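Side-chain contacts in BH1974 protein (Bacillus halodurans, PDB 3ON5), which belongs to the XdhC/CoxI family and, as in its relatives, probably helps equip a molybdenum hydroxylase of the xanthine dehydrogenase type with its cofactor: residues A[130-133]-A[134-138]; A[274-277]-A[278-281]; A[334-337]-A[338-342]; A[229-232]-A[233-236]. All blocks are in the same frame, centred on the assembly; numbering follows the deposited sequence. Where two conformers were deposited one is given.

From the N terminus, interaction 1 comes first, on helix 124-139 of the central domain, which packs against helix 22-30 and an antiparallel sheet. The remaining three lie on or beside the parallel sheet of the Rossmann part. Interaction 4 shapes the turn that leaves strand 223-229; interaction 2 sits on helix 273-283, between strands 265-268 and 290-293; interaction 3 lies on helix 326-343, near the end of the model. Each joins adjoining segments, so none closes a long loop, and they follow in series, none nested in or crossing another. Interactions 2 and 4 touch, Lys275 CG lying 3.7 Å from Trp230 CH2, whereas interactions 1 and 3 have centres about 26 Å apart.

Interaction 1 (A[130-133]-A[134-138]); sequences LKRV and YDYLC
On helix 124-139, Lys131 and Asp135 form an i to i+4 salt bridge along the outer side. Lys131 NZ reaches both carboxylate oxygens, 3.1 Å from Asp135 OD1 and 3.1 Å from Asp135 OD2, and meets each on its syn lone pair, in the fork of the carboxylate. The lysine chain gets there by bending at chi2 (-94°) and again at chi4, which brings its end forward to the next turn. One residue further on, Arg132 and Tyr136 run side by side and point the same way. Arg132 CG comes to 3.7 Å from Tyr136 CE2, and the guanidinium and ring planes are only 21° apart. Arg132 also makes a cation-pi contact with Phe168, which the ring of Tyr136 touches as well. On the buried side Val133 CG1 lies 4.5 Å from Leu137 CD1, a loose apolar approach, and Val133 packs on Leu26, Phe160 and Phe168. Backbone i to i+4 bonds run beneath, such as Tyr134 N to Leu130 O at 3.0 Å. With a salt bridge and an arginine-tyrosine pair on the outer side and Leu130 and Val133 against helix 22-30 and the sheet, this is typical of an amphipathic alpha-helix packed on an antiparallel sheet.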
loop_
_atom_site.group_PDB
_atom_site.type_symbol
_atom_site.label_atom_id
_atom_site.label_comp_id
_atom_site.label_asym_id
_atom_site.label_seq_id
_atom_site.Cartn_x
_atom_site.Cartn_y
_atom_site.Cartn_z
ATOM N N LEU A 130 17.871 1.359 -27.894
ATOM C CA LEU A 130 17.485 0.260 -27.007
ATOM C C LEU A 130 16.164 -0.394 -27.482
ATOM O O LEU A 130 16.001 -1.606 -27.337
ATOM C CB LEU A 130 17.369 0.753 -25.565
ATOM C CG LEU A 130 18.676 1.231 -24.919
ATOM C CD1 LEU A 130 18.420 1.889 -23.594
ATOM C CD2 LEU A 130 19.710 0.108 -24.802
ATOM N N LYS A 131 15.251 0.389 -28.100
ATOM C CA LYS A 131 14.004 -0.141 -28.659
ATOM C C LYS A 131 14.355 -1.071 -29.829
ATOM O O LYS A 131 13.721 -2.109 -29.971
ATOM C CB LYS A 131 13.058 1.002 -29.082
ATOM C CG LYS A 131 11.655 0.587 -29.547
ATOM C CD LYS A 131 11.556 0.414 -31.072
ATOM C CE LYS A 131 10.168 0.113 -31.602
ATOM N NZ LYS A 131 9.643 -1.206 -31.146
ATOM N N ARG A 132 15.397 -0.726 -30.620
ATOM C CA ARG A 132 15.889 -1.514 -31.749
ATOM C C ARG A 132 16.557 -2.794 -31.237
ATOM O O ARG A 132 16.385 -3.843 -31.853
ATOM C CB ARG A 132 16.855 -0.693 -32.618
ATOM C CG ARG A 132 17.117 -1.314 -33.987
ATOM C CD ARG A 132 17.845 -0.372 -34.916
ATOM N NE ARG A 132 18.053 -0.957 -36.246
ATOM C CZ ARG A 132 18.667 -0.334 -37.252
ATOM N NH1 ARG A 132 19.142 0.898 -37.092
ATOM N NH2 ARG A 132 18.814 -0.940 -38.426
ATOM N N VAL A 133 17.282 -2.726 -30.090
ATOM C CA VAL A 133 17.929 -3.878 -29.453
ATOM C C VAL A 133 16.840 -4.893 -29.059
ATOM O O VAL A 133 16.926 -6.060 -29.442
ATOM C CB VAL A 133 18.794 -3.462 -28.246
ATOM C CG1 VAL A 133 19.467 -4.670 -27.612
ATOM C CG2 VAL A 133 19.835 -2.437 -28.655
ATOM N N TYR A 134 15.788 -4.418 -28.364
ATOM C CA TYR A 134 14.641 -5.207 -27.920
ATOM C C TYR A 134 13.996 -5.945 -29.110
ATOM O O TYR A 134 13.829 -7.164 -29.043
ATOM C CB TYR A 134 13.636 -4.294 -27.219
ATOM C CG TYR A 134 12.326 -4.945 -26.852
ATOM C CD1 TYR A 134 12.216 -5.744 -25.715
ATOM C CD2 TYR A 134 11.170 -4.688 -27.587
ATOM C CE1 TYR A 134 10.998 -6.318 -25.351
ATOM C CE2 TYR A 134 9.950 -5.263 -27.238
ATOM C CZ TYR A 134 9.865 -6.070 -26.117
ATOM O OH TYR A 134 8.643 -6.616 -25.787
ATOM N N ASP A 135 13.719 -5.234 -30.212
ATOM C CA ASP A 135 13.144 -5.823 -31.424
ATOM C C ASP A 135 14.028 -6.953 -31.978
ATOM O O ASP A 135 13.475 -7.944 -32.448
ATOM C CB ASP A 135 12.920 -4.759 -32.508
ATOM C CG ASP A 135 11.897 -3.697 -32.138
ATOM O OD1 ASP A 135 11.175 -3.887 -31.114
ATOM O OD2 ASP A 135 11.804 -2.680 -32.872
ATOM N N TYR A 136 15.370 -6.835 -31.904
ATOM C CA TYR A 136 16.249 -7.901 -32.387
ATOM C C TYR A 136 16.205 -9.104 -31.439
ATOM O O TYR A 136 16.309 -10.226 -31.921
ATOM C CB TYR A 136 17.703 -7.436 -32.589
ATOM C CG TYR A 136 17.916 -6.715 -33.903
ATOM C CD1 TYR A 136 17.983 -7.417 -35.103
ATOM C CD2 TYR A 136 18.091 -5.338 -33.945
ATOM C CE1 TYR A 136 18.166 -6.760 -36.317
ATOM C CE2 TYR A 136 18.276 -4.668 -35.153
ATOM C CZ TYR A 136 18.303 -5.385 -36.339
ATOM O OH TYR A 136 18.496 -4.748 -37.543
ATOM N N LEU A 137 16.023 -8.893 -30.125
ATOM C CA LEU A 137 15.950 -10.004 -29.166
ATOM C C LEU A 137 14.609 -10.727 -29.283
ATOM O O LEU A 137 14.521 -11.922 -28.988
ATOM C CB LEU A 137 16.165 -9.526 -27.722
ATOM C CG LEU A 137 17.442 -8.773 -27.409
ATOM C CD1 LEU A 137 17.426 -8.294 -25.976
ATOM C CD2 LEU A 137 18.657 -9.604 -27.692
ATOM N N CYS A 138 13.564 -9.993 -29.711
ATOM C CA CYS A 138 12.219 -10.527 -29.953
ATOM C C CYS A 138 12.259 -11.400 -31.210
ATOM O O CYS A 138 11.548 -12.403 -31.316
ATOM C CB CYS A 138 11.193 -9.398 -30.070
ATOM S SG CYS A 138 10.849 -8.550 -28.497
#

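Interaction 2 (A[274-277]-A[278-281])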
loop_
_atom_site.group_PDB
_atom_site.type_symbol
_atom_site.label_atom_id
_atom_site.label_comp_id
_atom_site.label_asym_id
_atom_site.label_seq_id
_atom_site.Cartn_x
_atom_site.Cartn_y
_atom_site.Cartn_z
ATOM N N GLN A 274 5.590 -44.697 -23.429
ATOM C CA GLN A 274 5.650 -44.679 -24.893
ATOM C C GLN A 274 5.860 -43.246 -25.421
ATOM O O GLN A 274 6.653 -43.058 -26.353
ATOM C CB GLN A 274 4.357 -45.284 -25.463
ATOM C CG GLN A 274 4.284 -45.380 -26.987
ATOM C CD GLN A 274 2.932 -45.888 -27.443
ATOM O OE1 GLN A 274 2.589 -47.068 -27.272
ATOM N NE2 GLN A 274 2.140 -45.006 -28.051
ATOM N N LYS A 275 5.176 -42.246 -24.802
ATOM C CA LYS A 275 5.290 -40.841 -25.180
ATOM C C LYS A 275 6.716 -40.343 -24.902
ATOM O O LYS A 275 7.354 -39.825 -25.822
ATOM C CB LYS A 275 4.245 -39.973 -24.443
ATOM C CG LYS A 275 2.776 -40.259 -24.761
ATOM C CD LYS A 275 2.318 -39.774 -26.114
ATOM C CE LYS A 275 0.898 -40.186 -26.414
ATOM N NZ LYS A 275 0.778 -41.665 -26.532
ATOM N N ASP A 276 7.238 -40.567 -23.664
ATOM C CA ASP A 276 8.597 -40.200 -23.256
ATOM C C ASP A 276 9.644 -40.862 -24.158
ATOM O O ASP A 276 10.626 -40.218 -24.536
ATOM C CB ASP A 276 8.845 -40.588 -21.796
ATOM C CG ASP A 276 8.068 -39.793 -20.765
ATOM O OD1 ASP A 276 7.508 -38.739 -21.123
ATOM O OD2 ASP A 276 8.097 -40.171 -19.588
ATOM N N GLN A 277 9.411 -42.129 -24.537
ATOM C CA GLN A 277 10.295 -42.867 -25.411
ATOM C C GLN A 277 10.309 -42.264 -26.828
ATOM O O GLN A 277 11.400 -42.186 -27.387
ATOM C CB GLN A 277 9.889 -44.336 -25.460
ATOM C CG GLN A 277 10.974 -45.206 -26.058
ATOM C CD GLN A 277 10.589 -46.646 -26.084
ATOM O OE1 GLN A 277 9.637 -47.040 -26.766
ATOM N NE2 GLN A 277 11.377 -47.474 -25.400
ATOM N N GLU A 278 9.155 -41.803 -27.410
ATOM C CA GLU A 278 9.257 -41.230 -28.767
ATOM C C GLU A 278 9.978 -39.894 -28.684
ATOM O O GLU A 278 10.824 -39.637 -29.539
ATOM C CB GLU A 278 7.919 -41.099 -29.573
ATOM C CG GLU A 278 6.811 -40.119 -29.172
ATOM C CD GLU A 278 5.585 -40.168 -30.094
ATOM O OE1 GLU A 278 5.570 -41.043 -30.992
ATOM O OE2 GLU A 278 4.639 -39.356 -29.921
ATOM N N ILE A 279 9.740 -39.103 -27.603
ATOM C CA ILE A 279 10.397 -37.797 -27.419
ATOM C C ILE A 279 11.931 -37.988 -27.320
ATOM O O ILE A 279 12.660 -37.387 -28.109
ATOM C CB ILE A 279 9.851 -37.030 -26.202
ATOM C CG1 ILE A 279 8.320 -36.874 -26.277
ATOM C CG2 ILE A 279 10.542 -35.666 -26.094
ATOM C CD1 ILE A 279 7.668 -36.523 -25.001
ATOM N N LEU A 280 12.391 -38.858 -26.406
ATOM C CA LEU A 280 13.809 -39.129 -26.189
ATOM C C LEU A 280 14.507 -39.677 -27.452
ATOM O O LEU A 280 15.564 -39.171 -27.816
ATOM C CB LEU A 280 13.977 -40.127 -25.040
ATOM C CG LEU A 280 15.412 -40.525 -24.664
ATOM C CD1 LEU A 280 16.238 -39.323 -24.244
ATOM C CD2 LEU A 280 15.396 -41.577 -23.576
ATOM N N HIS A 281 13.921 -40.686 -28.114
ATOM C CA HIS A 281 14.483 -41.310 -29.310
ATOM C C HIS A 281 14.647 -40.308 -30.433
ATOM O O HIS A 281 15.582 -40.447 -31.210
ATOM C CB HIS A 281 13.611 -42.471 -29.772
ATOM C CG HIS A 281 13.826 -43.727 -28.973
ATOM N ND1 HIS A 281 14.078 -44.943 -29.587
ATOM C CD2 HIS A 281 13.919 -43.897 -27.634
ATOM C CE1 HIS A 281 14.260 -45.815 -28.602
ATOM N NE2 HIS A 281 14.179 -45.229 -27.412
#
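Gln274 of helix 273-283 meets the next turn through its backbone, its O accepting from Glu278 N at 3.0 Å. Lys275 follows. Its carbonyl O takes the N-H of Ile279, and the Ile279 side chain leans over the same oxygen with CG1 and CD1. Glu278 also sends CG to this carbonyl, because its chi1 of 68° sets CG between the backbone N and the carbonyl carbon. The carboxylate runs toward the lysine's side of the helix but stops short: Lys275 NZ and Glu278 OE2 are 5.6 Å apart, too far for a salt bridge. Glu278 OE2 has instead a weak bond to Ala252 N, and the lysine forms a cation-pi contact with Trp230. Helix 273-283 is the crossover helix of a beta-alpha-beta unit, between parallel strands 265-268 and 290-293 of the Rossmann domain, and Asp276 and Ile279 touch Ile268 of the first strand. The Asp276 backbone O accepts from Leu280 N at 2.9 Å, whereas its carboxylate leaves this turn, OD1 bonding to Thr270 OG1 and OD2 forming a salt bridge with Arg299. Gln277 ends the segment, its extended chain lying alongside His281 and pointing the same way. Gln277 CG rests 3.5 Å from His281 NE2, and the amide and imidazole planes are inclined by 55°. Gln277 NE2 and His281 NE2 both bond to the carbonyl of Leu303, which ties the two ends to one acceptor at helix 297-304. Beneath the pair, His281 N donates to Gln277 O at 3.0 Å.

Interaction 3 (A[334-337]-A[338-342]); sequences VAQL and IQLIR
Val334 and Ile338, one turn apart on helix 326-343, pass each other at a slant, so that they meet at a single pair of methyls, Val334 CG1 and Ile338 CD1, 3.9 Å apart. The valine methyl is the one anti to its backbone N (chi1 -176°), which swings it forward along the helix, and the isoleucine's CG1 branch runs back to meet it. That branch also lies beside the carbonyl of Val334, whose oxygen accepts from Ile338 N. Two residues on, Leu340 likewise lays CG beside Gln336 O, and its CD1 approaches Gln336 CG at 4.3 Å. The amide of Gln336 points elsewhere: its OE1 takes bonds from Gly318 N and Tyr290 OH, which satisfies a buried polar atom. Outside the pair, Val334 and Ile338 press on Val221 of helix 211-221, and Leu337 and Leu340 on Tyr290 of strand 290-293. Ala335, Ile338 and Gln339 pack on a second subunit, where Arg342 forms a salt bridge with Glu328 of that subunit. With one side against strand 290-293 and helix 211-221 and the other against a neighbouring chain, the contact is typical of a helix flanking a Rossmann-type sheet at a subunit interface.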
loop_
_atom_site.group_PDB
_atom_site.type_symbol
_atom_site.label_atom_id
_atom_site.label_comp_id
_atom_site.label_asym_id
_atom_site.label_seq_id
_atom_site.Cartn_x
_atom_site.Cartn_y
_atom_site.Cartn_z
ATOM N N VAL A 334 14.815 -26.288 -11.527
ATOM C CA VAL A 334 15.237 -24.909 -11.830
ATOM C C VAL A 334 16.652 -24.672 -11.233
ATOM O O VAL A 334 17.500 -24.095 -11.921
ATOM C CB VAL A 334 14.218 -23.851 -11.363
ATOM C CG1 VAL A 334 14.665 -22.467 -11.787
ATOM C CG2 VAL A 334 12.851 -24.131 -11.970
ATOM N N ALA A 335 16.930 -25.205 -10.019
ATOM C CA ALA A 335 18.254 -25.172 -9.370
ATOM C C ALA A 335 19.316 -25.794 -10.290
ATOM O O ALA A 335 20.332 -25.155 -10.573
ATOM C CB ALA A 335 18.202 -25.906 -8.043
ATOM N N GLN A 336 19.020 -26.991 -10.841
ATOM C CA GLN A 336 19.881 -27.697 -11.797
ATOM C C GLN A 336 20.089 -26.882 -13.067
ATOM O O GLN A 336 21.196 -26.860 -13.591
ATOM C CB GLN A 336 19.277 -29.059 -12.163
ATOM C CG GLN A 336 20.227 -29.983 -12.924
ATOM C CD GLN A 336 19.628 -31.345 -13.051
ATOM O OE1 GLN A 336 18.557 -31.524 -13.624
ATOM N NE2 GLN A 336 20.271 -32.333 -12.471
ATOM N N LEU A 337 19.042 -26.213 -13.554
ATOM C CA LEU A 337 19.106 -25.419 -14.768
ATOM C C LEU A 337 20.007 -24.211 -14.559
ATOM O O LEU A 337 20.890 -23.991 -15.386
ATOM C CB LEU A 337 17.708 -24.996 -15.229
ATOM C CG LEU A 337 16.802 -26.123 -15.726
ATOM C CD1 LEU A 337 15.475 -25.574 -16.156
ATOM C CD2 LEU A 337 17.413 -26.852 -16.894
ATOM N N ILE A 338 19.842 -23.489 -13.428
ATOM C CA ILE A 338 20.661 -22.331 -13.026
ATOM C C ILE A 338 22.133 -22.773 -12.909
ATOM O O ILE A 338 23.015 -22.149 -13.503
ATOM C CB ILE A 338 20.132 -21.701 -11.690
ATOM C CG1 ILE A 338 18.741 -21.079 -11.908
ATOM C CG2 ILE A 338 21.113 -20.649 -11.145
ATOM C CD1 ILE A 338 17.930 -20.718 -10.633
ATOM N N GLN A 339 22.376 -23.875 -12.176
ATOM C CA GLN A 339 23.706 -24.422 -11.970
ATOM C C GLN A 339 24.433 -24.659 -13.304
ATOM O O GLN A 339 25.599 -24.314 -13.407
ATOM C CB GLN A 339 23.617 -25.732 -11.185
ATOM C CG GLN A 339 24.975 -26.288 -10.785
ATOM C CD GLN A 339 24.846 -27.687 -10.262
ATOM O OE1 GLN A 339 25.175 -27.962 -9.102
ATOM N NE2 GLN A 339 24.322 -28.596 -11.098
ATOM N N LEU A 340 23.745 -25.199 -14.317
ATOM C CA LEU A 340 24.349 -25.503 -15.617
ATOM C C LEU A 340 24.552 -24.262 -16.475
ATOM O O LEU A 340 25.515 -24.227 -17.228
ATOM C CB LEU A 340 23.510 -26.514 -16.410
ATOM C CG LEU A 340 23.294 -27.864 -15.732
ATOM C CD1 LEU A 340 22.305 -28.693 -16.498
ATOM C CD2 LEU A 340 24.616 -28.620 -15.487
ATOM N N ILE A 341 23.659 -23.269 -16.399
ATOM C CA ILE A 341 23.796 -22.037 -17.178
ATOM C C ILE A 341 24.995 -21.229 -16.632
ATOM O O ILE A 341 25.767 -20.654 -17.408
ATOM C CB ILE A 341 22.468 -21.240 -17.143
ATOM C CG1 ILE A 341 21.444 -21.938 -18.042
ATOM C CG2 ILE A 341 22.655 -19.785 -17.591
ATOM C CD1 ILE A 341 20.092 -21.327 -18.096
ATOM N N ARG A 342 25.169 -21.243 -15.312
ATOM C CA ARG A 342 26.227 -20.505 -14.647
ATOM C C ARG A 342 27.542 -21.296 -14.644
ATOM O O ARG A 342 28.588 -20.664 -14.770
ATOM C CB ARG A 342 25.812 -20.142 -13.212
ATOM C CG ARG A 342 24.557 -19.252 -13.140
ATOM C CD ARG A 342 24.718 -17.917 -13.846
ATOM N NE ARG A 342 23.441 -17.213 -13.950
ATOM C CZ ARG A 342 23.227 -16.131 -14.695
ATOM N NH1 ARG A 342 24.207 -15.615 -15.428
ATOM N NH2 ARG A 342 22.023 -15.572 -14.735
#

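Interaction 4 (A[229-232]-A[233-236])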
loop_
_atom_site.group_PDB
_atom_site.type_symbol
_atom_site.label_atom_id
_atom_site.label_comp_id
_atom_site.label_asym_id
_atom_site.label_seq_id
_atom_site.Cartn_x
_atom_site.Cartn_y
_atom_site.Cartn_z
ATOM N N ASP A 229 1.525 -30.894 -24.742
ATOM C CA ASP A 229 0.815 -32.102 -24.331
ATOM C C ASP A 229 -0.284 -32.370 -25.370
ATOM O O ASP A 229 -0.658 -31.467 -26.123
ATOM C CB ASP A 229 0.267 -31.954 -22.906
ATOM C CG ASP A 229 -0.197 -33.239 -22.239
ATOM O OD1 ASP A 229 -1.275 -33.738 -22.604
ATOM O OD2 ASP A 229 0.461 -33.677 -21.274
ATOM N N TRP A 230 -0.756 -33.616 -25.452
ATOM C CA TRP A 230 -1.748 -34.059 -26.422
ATOM C C TRP A 230 -3.176 -34.008 -25.842
ATOM O O TRP A 230 -4.127 -34.279 -26.572
ATOM C CB TRP A 230 -1.395 -35.485 -26.862
ATOM C CG TRP A 230 -1.432 -36.499 -25.758
ATOM C CD1 TRP A 230 -2.433 -37.383 -25.503
ATOM C CD2 TRP A 230 -0.409 -36.752 -24.777
ATOM N NE1 TRP A 230 -2.110 -38.164 -24.420
ATOM C CE2 TRP A 230 -0.872 -37.798 -23.954
ATOM C CE3 TRP A 230 0.867 -36.207 -24.522
ATOM C CZ2 TRP A 230 -0.127 -38.288 -22.879
ATOM C CZ3 TRP A 230 1.598 -36.686 -23.450
ATOM C CH2 TRP A 230 1.102 -37.712 -22.642
ATOM N N ARG A 231 -3.322 -33.647 -24.547
ATOM C CA ARG A 231 -4.590 -33.616 -23.795
ATOM C C ARG A 231 -5.072 -32.167 -23.574
ATOM O O ARG A 231 -4.582 -31.466 -22.681
ATOM C CB ARG A 231 -4.401 -34.336 -22.466
ATOM C CG ARG A 231 -4.022 -35.800 -22.671
ATOM C CD ARG A 231 -3.537 -36.437 -21.410
ATOM N NE ARG A 231 -2.353 -35.765 -20.890
ATOM C CZ ARG A 231 -1.705 -36.154 -19.805
ATOM N NH1 ARG A 231 -2.110 -37.227 -19.132
ATOM N NH2 ARG A 231 -0.647 -35.475 -19.379
ATOM N N PRO A 232 -6.058 -31.722 -24.390
ATOM C CA PRO A 232 -6.450 -30.309 -24.379
ATOM C C PRO A 232 -6.955 -29.774 -23.039
ATOM O O PRO A 232 -6.747 -28.573 -22.787
ATOM C CB PRO A 232 -7.583 -30.240 -25.404
ATOM C CG PRO A 232 -7.917 -31.638 -25.741
ATOM C CD PRO A 232 -6.682 -32.412 -25.531
ATOM N N ASN A 233 -7.596 -30.614 -22.184
ATOM C CA ASN A 233 -8.126 -30.065 -20.932
ATOM C C ASN A 233 -7.003 -29.912 -19.896
ATOM O O ASN A 233 -7.184 -29.147 -18.963
ATOM C CB ASN A 233 -9.308 -30.859 -20.347
ATOM C CG ASN A 233 -9.044 -32.214 -19.746
ATOM O OD1 ASN A 233 -7.920 -32.580 -19.389
ATOM N ND2 ASN A 233 -10.103 -32.994 -19.602
ATOM N N GLN A 234 -5.823 -30.505 -20.090
ATOM C CA GLN A 234 -4.730 -30.249 -19.141
ATOM C C GLN A 234 -4.002 -28.946 -19.529
ATOM O O GLN A 234 -3.243 -28.393 -18.721
ATOM C CB GLN A 234 -3.728 -31.426 -19.095
ATOM C CG GLN A 234 -4.309 -32.837 -19.000
ATOM C CD GLN A 234 -5.001 -33.153 -17.708
ATOM O OE1 GLN A 234 -4.753 -32.542 -16.658
ATOM N NE2 GLN A 234 -5.845 -34.170 -17.749
ATOM N N CYS A 235 -4.223 -28.471 -20.790
ATOM C CA CYS A 235 -3.543 -27.332 -21.414
ATOM C C CYS A 235 -4.378 -26.046 -21.383
ATOM O O CYS A 235 -4.051 -25.124 -22.138
ATOM C CB CYS A 235 -3.171 -27.673 -22.856
ATOM S SG CYS A 235 -2.074 -29.099 -23.030
ATOM N N GLU A 236 -5.395 -25.932 -20.511
ATOM C CA GLU A 236 -6.138 -24.669 -20.419
ATOM C C GLU A 236 -5.137 -23.577 -19.982
ATOM O O GLU A 236 -4.243 -23.874 -19.180
ATOM C CB GLU A 236 -7.343 -24.795 -19.456
ATOM C CG GLU A 236 -8.295 -25.969 -19.691
ATOM C CD GLU A 236 -9.148 -25.951 -20.946
ATOM O OE1 GLU A 236 -9.433 -24.846 -21.462
ATOM O OE2 GLU A 236 -9.597 -27.042 -21.369
#
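Arg231 starts its contact with Gln234 at CB, which lies 3.8 Å from Gln234 CG. Its chain then bends at chi3 (-60°) and turns the guanidinium back toward Asp229. NE donates to Asp229 OD1 at 2.9 Å and NH2 to Asp229 OD2 at 2.8 Å, a side-on grip in which each oxygen uses its syn lone pair and both oxygens lie close to the guanidinium plane. Gln234 CG sits over one face of that plane and Trp230 CZ2 over the opposite face, each offset toward the rim, so both faces are partly covered. Asp229 OD1 also takes the backbone N of Arg231 on its anti lone pair, 2.8 Å away, which makes an Asx turn at the end of strand 223-229. Beyond it, Gln234 N donates to Arg231 O at 3.0 Å and curls the chain round, while Cys235 SG tucks back to 3.7 Å from Asp229 CB. Asp229 OD2 has a further partner in Ala207 N, on the loop after strand 200-205. Three local N-H donors and that of Ala207 thus hold both oxygens of a buried carboxylate, which should fix its rotation and keep it flat against the guanidinium edge of Arg231.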